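Local coordinates for protein histidyl-trna synthetase (Thermus thermophilus, PDB 1H4V) that joins L-histidine to tRNA(His) at the expense of ATP, forming histidyl-tRNA(His), AMP and diphosphate as a homodimeric class II synthetase, at residues 287-292 and 297-302. Numbering follows the deposited sequence.
Sequences RYDGLS and GPRVPG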
loop_
_atom_site.group_PDB
_atom_site.type_symbol
_atom_site.label_atom_id
_atom_site.label_comp_id
_atom_site.label_asym_id
_atom_site.label_seq_id
_atom_site.Cartn_x
_atom_site.Cartn_y
_atom_site.Cartn_z
ATOM N N ARG A 287 -6.193 -16.556 19.905
ATOM C CA ARG A 287 -7.538 -16.093 20.209
ATOM C C ARG A 287 -7.499 -14.906 21.174
ATOM O O ARG A 287 -6.640 -14.839 22.057
ATOM C CB ARG A 287 -8.327 -17.282 20.772
ATOM C CG ARG A 287 -9.778 -17.025 21.113
ATOM C CD ARG A 287 -10.488 -18.358 21.302
ATOM N NE ARG A 287 -10.729 -19.039 20.027
ATOM C CZ ARG A 287 -11.653 -18.653 19.148
ATOM N NH1 ARG A 287 -12.422 -17.599 19.405
ATOM N NH2 ARG A 287 -11.824 -19.319 18.014
ATOM N N TYR A 288 -8.424 -13.968 20.995
ATOM C CA TYR A 288 -8.483 -12.761 21.825
ATOM C C TYR A 288 -9.911 -12.275 22.035
ATOM O O TYR A 288 -10.254 -11.149 21.665
ATOM C CB TYR A 288 -7.686 -11.654 21.157
ATOM C CG TYR A 288 -8.064 -11.470 19.708
ATOM C CD1 TYR A 288 -9.193 -10.731 19.343
ATOM C CD2 TYR A 288 -7.316 -12.074 18.696
ATOM C CE1 TYR A 288 -9.567 -10.604 18.016
ATOM C CE2 TYR A 288 -7.682 -11.953 17.366
ATOM C CZ TYR A 288 -8.808 -11.221 17.034
ATOM O OH TYR A 288 -9.191 -11.130 15.722
ATOM N N ASP A 289 -10.724 -13.106 22.669
ATOM C CA ASP A 289 -12.130 -12.800 22.898
ATOM C C ASP A 289 -12.571 -11.531 23.646
ATOM O O ASP A 289 -13.694 -11.075 23.440
ATOM C CB ASP A 289 -12.793 -14.034 23.521
ATOM C CG ASP A 289 -12.668 -15.271 22.625
ATOM O OD1 ASP A 289 -13.026 -16.379 23.076
ATOM O OD2 ASP A 289 -12.208 -15.132 21.467
ATOM N N GLY A 290 -11.726 -10.939 24.482
ATOM C CA GLY A 290 -12.163 -9.745 25.198
ATOM C C GLY A 290 -11.764 -8.369 24.666
ATOM O O GLY A 290 -12.027 -7.351 25.310
ATOM N N LEU A 291 -11.150 -8.322 23.489
ATOM C CA LEU A 291 -10.706 -7.059 22.917
ATOM C C LEU A 291 -11.845 -6.145 22.465
ATOM O O LEU A 291 -11.766 -4.922 22.620
ATOM C CB LEU A 291 -9.743 -7.322 21.746
ATOM C CG LEU A 291 -9.248 -6.107 20.954
ATOM C CD1 LEU A 291 -8.425 -5.199 21.840
ATOM C CD2 LEU A 291 -8.417 -6.586 19.788
ATOM N N SER A 292 -12.899 -6.728 21.908
ATOM C CA SER A 292 -14.035 -5.943 21.438
ATOM C C SER A 292 -14.679 -5.131 22.562
ATOM O O SER A 292 -14.913 -3.932 22.420
ATOM C CB SER A 292 -15.078 -6.862 20.807
ATOM O OG SER A 292 -16.184 -6.111 20.336
ATOM N N GLY A 297 -17.432 -2.348 22.325
ATOM C CA GLY A 297 -18.414 -3.110 21.579
ATOM C C GLY A 297 -18.898 -4.330 22.337
ATOM O O GLY A 297 -18.447 -4.602 23.448
ATOM N N PRO A 298 -19.839 -5.085 21.765
ATOM C CA PRO A 298 -20.339 -6.279 22.447
ATOM C C PRO A 298 -19.250 -7.341 22.435
ATOM O O PRO A 298 -18.135 -7.095 21.973
ATOM C CB PRO A 298 -21.535 -6.682 21.594
ATOM C CG PRO A 298 -21.096 -6.262 20.216
ATOM C CD PRO A 298 -20.518 -4.892 20.472
ATOM N N ARG A 299 -19.573 -8.522 22.941
ATOM C CA ARG A 299 -18.617 -9.611 22.955
ATOM C C ARG A 299 -18.417 -10.104 21.528
ATOM O O ARG A 299 -19.383 -10.390 20.829
ATOM C CB ARG A 299 -19.139 -10.760 23.814
ATOM C CG ARG A 299 -18.372 -12.059 23.630
ATOM C CD ARG A 299 -19.057 -13.221 24.323
ATOM N NE ARG A 299 -18.235 -14.427 24.273
ATOM C CZ ARG A 299 -17.009 -14.514 24.784
ATOM N NH1 ARG A 299 -16.462 -13.461 25.381
ATOM N NH2 ARG A 299 -16.330 -15.654 24.703
ATOM N N VAL A 300 -17.167 -10.190 21.092
ATOM C CA VAL A 300 -16.856 -10.678 19.752
ATOM C C VAL A 300 -15.639 -11.588 19.805
ATOM O O VAL A 300 -14.512 -11.120 19.932
ATOM C CB VAL A 300 -16.548 -9.534 18.769
ATOM C CG1 VAL A 300 -16.169 -10.122 17.398
ATOM C CG2 VAL A 300 -17.755 -8.608 18.636
ATOM N N PRO A 301 -15.856 -12.908 19.725
ATOM C CA PRO A 301 -14.759 -13.884 19.763
ATOM C C PRO A 301 -13.848 -13.642 18.571
ATOM O O PRO A 301 -14.318 -13.296 17.489
ATOM C CB PRO A 301 -15.476 -15.228 19.648
ATOM C CG PRO A 301 -16.863 -14.937 20.168
ATOM C CD PRO A 301 -17.154 -13.584 19.580
ATOM N N GLY A 302 -12.548 -13.832 18.758
ATOM C CA GLY A 302 -11.641 -13.598 17.653
ATOM C C GLY A 302 -10.397 -14.443 17.711
ATOM O O GLY A 302 -9.978 -14.882 18.774
HETATM O O HOH W 1 -12.775 -9.510 21.158
#
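Tyr288 lays one ring face over the backbone of Gly302, whose CA sits 4.0 Å from the ring centroid and 25° off its normal, a CH-pi contact. Arg287 has Gly302 O over one guanidinium face and Pro301 CB near the plane at an edge, with the Asp289 carboxylate also at its edge, in plane. The contact lies where strand 281-287 ends and strand 302-308 begins, antiparallel neighbours in the sheet of the class II catalytic domain, joined by a connection that includes the short helix 291-294. With CG set between backbone N and carbonyl carbon (chi1 50°), the Tyr288 ring reaches across the glycine; its hydroxyl is weakly bonded to Glu130. Replacing Tyr288 by an alanine is likely to uncover the Gly302 backbone on this side and deprive Glu130 of its weak phenolic partner. Tyr288 N donates to Gly302 O at 2.9 Å from above the carbonyl plane. Asp289 OD2 takes two donors: Arg287 NH1 on its syn lone pair, 3.2 Å away and near the guanidinium plane, and Gly302 N on the anti side, tilted out of the carboxylate plane, at 3.0 Å. Asp140 forms a salt bridge with Arg287 NH2, which probably helps to hold the guanidinium in place. A water accepts from Ser292 N and lies within hydrogen-bonding distance of Tyr288 O and Val300 O. Gly297 N bonds Ser292 O, and Ser292 OG donates to Pro298 O at 2.7 Å, with a C=O...OG angle of 161°.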